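Local coordinates for OsmC family protein (Rhodothermus marinus, PDB 5CML) that probably hydrolyses carboxyl esters as a serine esterase, this chain being the alpha/beta-hydrolase domain of a longer protein that also carries an OsmC domain, at residues 28-33 against 57-62; 83-88 against 115-120; 99-104 against 122-127. One frame throughout, in Å; residues are numbered along the deposited sequence.

Interaction 1: residues 28-33 against 57-62; sequences PVAYAL and QGYAVL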
# COMPACT_ATOMS: atom_id res chain seq x y z
N PRO A 28 13.25 -9.45 -13.10
CA PRO A 28 12.17 -9.81 -12.17
C PRO A 28 10.91 -10.22 -12.88
O PRO A 28 10.65 -9.75 -14.00
CB PRO A 28 11.95 -8.51 -11.37
CG PRO A 28 13.26 -7.77 -11.51
CD PRO A 28 13.75 -8.08 -12.88
N VAL A 29 10.12 -11.08 -12.23
CA VAL A 29 8.84 -11.48 -12.79
C VAL A 29 7.98 -10.24 -12.96
O VAL A 29 7.18 -10.15 -13.89
CB VAL A 29 8.12 -12.50 -11.90
CG1 VAL A 29 7.85 -11.95 -10.54
CG2 VAL A 29 6.81 -12.96 -12.53
N ALA A 30 8.13 -9.30 -12.04
CA ALA A 30 7.41 -8.04 -12.07
C ALA A 30 8.00 -7.10 -11.02
O ALA A 30 8.66 -7.56 -10.07
CB ALA A 30 5.89 -8.24 -11.81
N TYR A 31 7.77 -5.81 -11.20
CA TYR A 31 8.05 -4.82 -10.17
C TYR A 31 6.74 -4.49 -9.45
O TYR A 31 5.69 -4.32 -10.10
CB TYR A 31 8.66 -3.54 -10.77
CG TYR A 31 10.08 -3.74 -11.28
CD1 TYR A 31 10.32 -4.36 -12.50
CD2 TYR A 31 11.16 -3.33 -10.52
CE1 TYR A 31 11.61 -4.56 -12.95
CE2 TYR A 31 12.45 -3.55 -10.96
CZ TYR A 31 12.67 -4.14 -12.19
OH TYR A 31 13.96 -4.34 -12.66
N ALA A 32 6.81 -4.40 -8.13
CA ALA A 32 5.66 -4.06 -7.30
C ALA A 32 5.95 -2.77 -6.57
O ALA A 32 7.06 -2.58 -6.09
CB ALA A 32 5.36 -5.17 -6.30
N LEU A 33 4.95 -1.90 -6.48
CA LEU A 33 5.00 -0.73 -5.61
C LEU A 33 4.25 -1.10 -4.36
O LEU A 33 3.12 -1.57 -4.44
CB LEU A 33 4.37 0.50 -6.27
CG LEU A 33 4.22 1.73 -5.37
CD1 LEU A 33 5.60 2.21 -4.93
CD2 LEU A 33 3.44 2.88 -6.05
N GLN A 57 10.18 -15.12 -4.65
CA GLN A 57 9.37 -15.58 -5.77
C GLN A 57 9.71 -14.87 -7.07
O GLN A 57 9.05 -15.10 -8.10
CB GLN A 57 7.89 -15.40 -5.46
CG GLN A 57 7.41 -16.31 -4.35
CD GLN A 57 5.91 -16.26 -4.19
OE1 GLN A 57 5.18 -16.18 -5.17
NE2 GLN A 57 5.46 -16.29 -2.96
N GLY A 58 10.71 -14.00 -7.03
CA GLY A 58 11.20 -13.37 -8.24
C GLY A 58 10.73 -11.95 -8.50
O GLY A 58 11.03 -11.37 -9.54
N TYR A 59 9.98 -11.38 -7.56
CA TYR A 59 9.52 -10.00 -7.70
C TYR A 59 10.59 -9.00 -7.28
O TYR A 59 11.43 -9.31 -6.43
CB TYR A 59 8.28 -9.73 -6.84
CG TYR A 59 7.04 -10.49 -7.23
CD1 TYR A 59 6.81 -11.77 -6.76
CD2 TYR A 59 6.06 -9.88 -7.99
CE1 TYR A 59 5.65 -12.45 -7.08
CE2 TYR A 59 4.89 -10.54 -8.33
CZ TYR A 59 4.69 -11.83 -7.87
OH TYR A 59 3.55 -12.51 -8.19
N ALA A 60 10.54 -7.81 -7.86
CA ALA A 60 11.23 -6.66 -7.30
C ALA A 60 10.18 -5.82 -6.61
O ALA A 60 9.07 -5.70 -7.11
CB ALA A 60 11.98 -5.85 -8.39
N VAL A 61 10.54 -5.23 -5.48
CA VAL A 61 9.58 -4.50 -4.65
C VAL A 61 10.12 -3.12 -4.27
O VAL A 61 11.19 -3.02 -3.66
CB VAL A 61 9.24 -5.27 -3.34
CG1 VAL A 61 8.19 -4.52 -2.54
CG2 VAL A 61 8.74 -6.69 -3.61
N LEU A 62 9.38 -2.07 -4.65
CA LEU A 62 9.70 -0.72 -4.20
C LEU A 62 8.83 -0.41 -2.99
O LEU A 62 7.61 -0.23 -3.09
CB LEU A 62 9.46 0.31 -5.31
CG LEU A 62 9.87 1.76 -4.98
CD1 LEU A 62 11.40 1.88 -4.84
CD2 LEU A 62 9.38 2.71 -6.03
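The Tyr-59 ring and the CG1 methyl of Val-29 form the apolar centre of this contact. CG1 stands over the middle of one ring face, 3.7 Å from the ring centroid of Tyr-59 and 11° off its normal, a CH-pi contact. To reach it, Val-29 holds CG1 in the crowded position between backbone N and carbonyl carbon (chi1 60°). Ala-30 CB touches the same ring at CD2. On the other side of the sheet Ala-60 CB meets the Tyr-31 ring obliquely, 3.4 Å from Tyr-31 CD2, and Leu-33 and Leu-62 lie side by side, CD1 of the first against CD2 of the second.

The backbone ladder lies between these two layers. Ala-60 N donates to Ala-30 O at 2.9 Å, nearly along the C=O axis, Ala-32 N to Ala-60 O at 2.8 Å, and Leu-62 N to Ala-32 O at 2.8 Å. At the outer end Val-29 N reaches Gly-58 O from above the carbonyl plane. The Tyr-59 hydroxyl is hydrogen-bonded to Gly-245 O of helix 234-252, so an alanine here, lacking ring and hydroxyl, would probably loosen the packing of Val-29 CG1 and the attachment of this strand to that helix. Gly-58, with positive phi, closes helix 45-56 in a Schellman motif, and the chain then enters strand 59-65 parallel to 30-36: the beta-alpha-beta crossover of the alpha/beta-hydrolase fold.

Interaction 2: residues 83-88 against 115-120; sequences TNFEDL and VLAVAG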
# COMPACT_ATOMS: atom_id res chain seq x y z
N THR A 83 2.60 12.85 3.04
CA THR A 83 2.30 12.18 1.79
C THR A 83 0.97 12.58 1.15
O THR A 83 0.03 13.03 1.83
CB THR A 83 2.29 10.67 1.97
OG1 THR A 83 2.47 10.04 0.70
CG2 THR A 83 0.98 10.21 2.59
N ASN A 84 0.91 12.38 -0.16
CA ASN A 84 -0.32 12.52 -0.92
C ASN A 84 -0.31 11.58 -2.13
O ASN A 84 0.61 10.79 -2.30
CB ASN A 84 -0.52 13.97 -1.35
CG ASN A 84 0.66 14.53 -2.13
OD1 ASN A 84 1.54 13.80 -2.58
ND2 ASN A 84 0.68 15.86 -2.29
N PHE A 85 -1.35 11.67 -2.95
CA PHE A 85 -1.46 10.83 -4.13
C PHE A 85 -0.35 11.07 -5.14
O PHE A 85 0.13 10.11 -5.77
CB PHE A 85 -2.82 11.05 -4.80
CG PHE A 85 -3.93 10.35 -4.11
CD1 PHE A 85 -3.97 8.97 -4.08
CD2 PHE A 85 -4.91 11.05 -3.45
CE1 PHE A 85 -4.98 8.30 -3.43
CE2 PHE A 85 -5.95 10.38 -2.81
CZ PHE A 85 -5.98 9.01 -2.80
N GLU A 86 0.06 12.32 -5.30
CA GLU A 86 1.14 12.64 -6.23
C GLU A 86 2.45 11.94 -5.87
O GLU A 86 3.19 11.54 -6.75
CB GLU A 86 1.38 14.15 -6.29
CG GLU A 86 2.74 14.58 -6.91
CD GLU A 86 3.15 13.85 -8.22
OE1 GLU A 86 2.30 13.27 -8.94
OE2 GLU A 86 4.36 13.85 -8.52
N ASP A 87 2.75 11.79 -4.58
CA ASP A 87 3.96 11.06 -4.21
C ASP A 87 3.90 9.61 -4.65
O ASP A 87 4.90 9.05 -5.08
CB ASP A 87 4.21 11.14 -2.70
CG ASP A 87 4.54 12.54 -2.26
OD1 ASP A 87 4.94 13.36 -3.11
OD2 ASP A 87 4.39 12.84 -1.06
N LEU A 88 2.73 8.98 -4.55
CA LEU A 88 2.58 7.61 -5.03
C LEU A 88 2.72 7.56 -6.56
O LEU A 88 3.40 6.69 -7.09
CB LEU A 88 1.22 7.04 -4.63
CG LEU A 88 1.25 5.74 -3.85
CD1 LEU A 88 2.16 5.82 -2.62
CD2 LEU A 88 -0.19 5.39 -3.47
N VAL A 115 -3.58 3.03 -2.91
CA VAL A 115 -3.33 2.28 -4.15
C VAL A 115 -4.64 1.93 -4.86
O VAL A 115 -4.70 1.90 -6.08
CB VAL A 115 -2.49 0.98 -3.95
CG1 VAL A 115 -1.08 1.31 -3.42
CG2 VAL A 115 -3.21 -0.04 -3.11
N LEU A 116 -5.71 1.70 -4.10
CA LEU A 116 -6.97 1.36 -4.72
C LEU A 116 -7.53 2.55 -5.46
O LEU A 116 -8.16 2.40 -6.50
CB LEU A 116 -7.99 0.87 -3.69
CG LEU A 116 -7.69 -0.54 -3.16
CD1 LEU A 116 -8.53 -0.77 -1.94
CD2 LEU A 116 -7.99 -1.59 -4.22
N ALA A 117 -7.28 3.75 -4.94
CA ALA A 117 -7.78 4.96 -5.58
C ALA A 117 -7.02 5.35 -6.84
O ALA A 117 -7.57 6.03 -7.72
CB ALA A 117 -7.76 6.12 -4.58
N VAL A 118 -5.75 4.95 -6.95
CA VAL A 118 -4.95 5.32 -8.13
C VAL A 118 -4.70 4.17 -9.11
O VAL A 118 -4.20 4.42 -10.20
CB VAL A 118 -3.57 5.90 -7.74
CG1 VAL A 118 -3.76 7.12 -6.83
CG2 VAL A 118 -2.64 4.84 -7.12
N ALA A 119 -5.05 2.94 -8.76
CA ALA A 119 -4.70 1.80 -9.62
C ALA A 119 -5.24 1.98 -11.04
O ALA A 119 -4.56 1.68 -12.02
CB ALA A 119 -5.23 0.51 -9.02
N GLY A 120 -6.46 2.50 -11.13
CA GLY A 120 -7.09 2.70 -12.41
C GLY A 120 -6.41 3.72 -13.28
O GLY A 120 -6.75 3.84 -14.45
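Apolar contacts alone join 83-88 to 115-120. Phe-85, its CG anti to the carbonyl carbon (chi1 -78°), extends one side of its ring to the facing helix: CD1 comes within 3.3 Å of Val-118 CG1, a tight approach, while CE1 lies 3.7 Å from Ala-117 CB and CZ is almost as near that methyl. Both methyls meet the ring obliquely, and the Phe-85 and Val-118 side chains cross at a slant. One turn further on, Leu-88 brings a single branch, CD2, to 4.2 Å from Val-115 CG1 and loosely to Val-118 CG2.

Residues 85-88 open helix 85-98, and Val-115, Ala-117 and Val-118 lie late in helix 110-118; in the alpha/beta-hydrolase fold the latter follows the nucleophile elbow, here probably the turn around Ser-109, whose residues Val-115 also touches. Phe-172 and Leu-176 of helix 170-179 pack on Phe-85 as well.

Two polar side chains of 83-88 bond inside that segment or beyond. Asn-84 is the N-cap of helix 85-98: its OD1 accepts from Asp-87 N at 3.1 Å, in the carbonyl plane, while its ND2 is held by Gln-171 OE1. Glu-86, whose CB points away from 115-120, forms a salt bridge through OE2 with Arg-93.

Interaction 3: residues 99-104 against 122-127; sequences YEPPAL and FPEVKA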
# COMPACT_ATOMS: atom_id res chain seq x y z
N TYR A 99 13.11 1.41 -14.17
CA TYR A 99 12.95 -0.04 -14.09
C TYR A 99 11.87 -0.43 -15.10
O TYR A 99 12.04 -0.16 -16.28
CB TYR A 99 12.67 -0.46 -12.63
CG TYR A 99 13.89 -0.18 -11.78
CD1 TYR A 99 14.96 -1.07 -11.77
CD2 TYR A 99 14.03 1.01 -11.07
CE1 TYR A 99 16.09 -0.79 -11.06
CE2 TYR A 99 15.18 1.30 -10.36
CZ TYR A 99 16.21 0.39 -10.36
OH TYR A 99 17.38 0.64 -9.67
N GLU A 100 10.80 -1.07 -14.66
CA GLU A 100 9.67 -1.34 -15.53
C GLU A 100 8.42 -0.79 -14.84
O GLU A 100 8.39 -0.74 -13.61
CB GLU A 100 9.49 -2.85 -15.78
CG GLU A 100 10.71 -3.52 -16.42
CD GLU A 100 10.83 -3.21 -17.90
OE1 GLU A 100 9.80 -2.93 -18.55
OE2 GLU A 100 11.98 -3.24 -18.42
N PRO A 101 7.42 -0.38 -15.61
CA PRO A 101 6.18 0.05 -14.96
C PRO A 101 5.67 -1.04 -14.03
O PRO A 101 5.72 -2.24 -14.39
CB PRO A 101 5.21 0.28 -16.13
CG PRO A 101 6.11 0.57 -17.30
CD PRO A 101 7.32 -0.31 -17.08
N PRO A 102 5.19 -0.65 -12.84
CA PRO A 102 4.80 -1.73 -11.91
C PRO A 102 3.55 -2.46 -12.39
O PRO A 102 2.57 -1.85 -12.83
CB PRO A 102 4.54 -0.99 -10.60
CG PRO A 102 4.18 0.43 -11.04
CD PRO A 102 5.03 0.69 -12.26
N ALA A 103 3.61 -3.79 -12.29
CA ALA A 103 2.51 -4.65 -12.68
C ALA A 103 1.67 -5.02 -11.47
O ALA A 103 0.58 -5.52 -11.64
CB ALA A 103 3.04 -5.90 -13.35
N LEU A 104 2.17 -4.74 -10.27
CA LEU A 104 1.47 -5.07 -9.02
C LEU A 104 1.55 -3.88 -8.10
O LEU A 104 2.64 -3.34 -7.88
CB LEU A 104 2.10 -6.30 -8.35
CG LEU A 104 1.64 -6.74 -6.96
CD1 LEU A 104 0.20 -7.14 -6.94
CD2 LEU A 104 2.50 -7.89 -6.46
N PHE A 122 -3.22 3.65 -14.02
CA PHE A 122 -2.02 3.02 -14.55
C PHE A 122 -2.38 1.71 -15.26
O PHE A 122 -2.50 0.66 -14.61
CB PHE A 122 -1.02 2.78 -13.41
CG PHE A 122 -0.48 4.05 -12.81
CD1 PHE A 122 0.52 4.76 -13.45
CD2 PHE A 122 -0.98 4.54 -11.63
CE1 PHE A 122 1.02 5.95 -12.91
CE2 PHE A 122 -0.49 5.73 -11.08
CZ PHE A 122 0.50 6.44 -11.73
N PRO A 123 -2.56 1.74 -16.58
CA PRO A 123 -2.92 0.56 -17.38
C PRO A 123 -2.01 -0.64 -17.18
O PRO A 123 -2.48 -1.78 -17.27
CB PRO A 123 -2.83 1.09 -18.82
CG PRO A 123 -3.20 2.53 -18.67
CD PRO A 123 -2.50 2.95 -17.42
N GLU A 124 -0.73 -0.40 -16.94
CA GLU A 124 0.23 -1.48 -16.80
C GLU A 124 0.06 -2.27 -15.52
O GLU A 124 0.59 -3.39 -15.42
CB GLU A 124 1.65 -0.92 -16.87
CG GLU A 124 1.95 -0.11 -18.13
CD GLU A 124 1.89 -0.94 -19.39
OE1 GLU A 124 2.98 -1.18 -19.97
OE2 GLU A 124 0.77 -1.32 -19.80
N VAL A 125 -0.67 -1.72 -14.55
CA VAL A 125 -0.94 -2.46 -13.31
C VAL A 125 -1.91 -3.58 -13.64
O VAL A 125 -3.00 -3.33 -14.14
CB VAL A 125 -1.52 -1.54 -12.20
CG1 VAL A 125 -2.04 -2.33 -10.98
CG2 VAL A 125 -0.49 -0.47 -11.79
N LYS A 126 -1.51 -4.82 -13.31
CA LYS A 126 -2.29 -6.00 -13.66
C LYS A 126 -3.00 -6.61 -12.45
O LYS A 126 -3.85 -7.47 -12.61
CB LYS A 126 -1.39 -7.05 -14.31
CG LYS A 126 -0.69 -6.55 -15.57
CD LYS A 126 -1.69 -6.23 -16.68
CE LYS A 126 -0.99 -5.76 -17.97
NZ LYS A 126 -1.73 -4.62 -18.63
N ALA A 127 -2.62 -6.19 -11.26
CA ALA A 127 -3.17 -6.77 -10.03
C ALA A 127 -2.95 -5.83 -8.86
O ALA A 127 -1.97 -5.07 -8.86
CB ALA A 127 -2.55 -8.14 -9.74
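Two loops run side by side here, each leading from a helix into a neighbouring parallel strand, 104-108 or 127-131, of the central alpha/beta-hydrolase sheet. Their touching parts point 10° apart, and a parallel bridge pairs Leu-104 with Ala-127. Leu-104 leaves the backbone with CG anti to N (chi1 173°). Its CB lies beside Ala-32 of strand 30-36; beyond CG the chain forks, CD2 going to Ala-32 and the Tyr-59 ring, while CD1 goes to the second segment. That CD1 methyl lies 3.6 Å from Ala-127 O and 4.0 Å from Ala-127 CB, so it rests on backbone and side chain of one residue. Helix 234-252 closes over this face, with Leu-244 and Ala-248 against Leu-104 and Trp-247 against Ala-127.

Nearer the surface, Pro-101 CB packs on the aliphatic part of Glu-124, 3.8 Å from its CB and equally close to its CG. Val-125 turns CG2 to Pro-102 O, at 3.5 Å. A type I turn from Phe-122 to Val-125 shapes the second loop, and Arg-190 binds the carbonyls of Pro-123 and Val-125. One acceptor joins the backbones: Ala-103 O receives Lys-126 N at 2.8 Å, the donor standing 33° out of the carbonyl plane, and more weakly Ala-127 N at 3.3 Å.

How the interactions relate
Interaction 3 leads into the same sheet that holds interaction 1, their centres about 10 Å apart: strand 30-36 runs between 59-65 and 104-108, and probable hydrogen bonds link Leu-33 N to Leu-104 O and Tyr-31 O to Ala-103 N, each at 3.1 Å. Interaction 2 belongs to one of the helical layers that flank the sheet, its centre about 19 Å from that of interaction 1, yet Leu-33 CD2 packs on Leu-88 O at 3.9 Å. Interactions 2 and 3 alternate along the chain, since helices 85-98 and 110-118 precede the two loops of interaction 3. Strand 104-108 and helix 110-118 flank the probable nucleophile Ser-109, whose likely triad partners are His-229 and Asp-200.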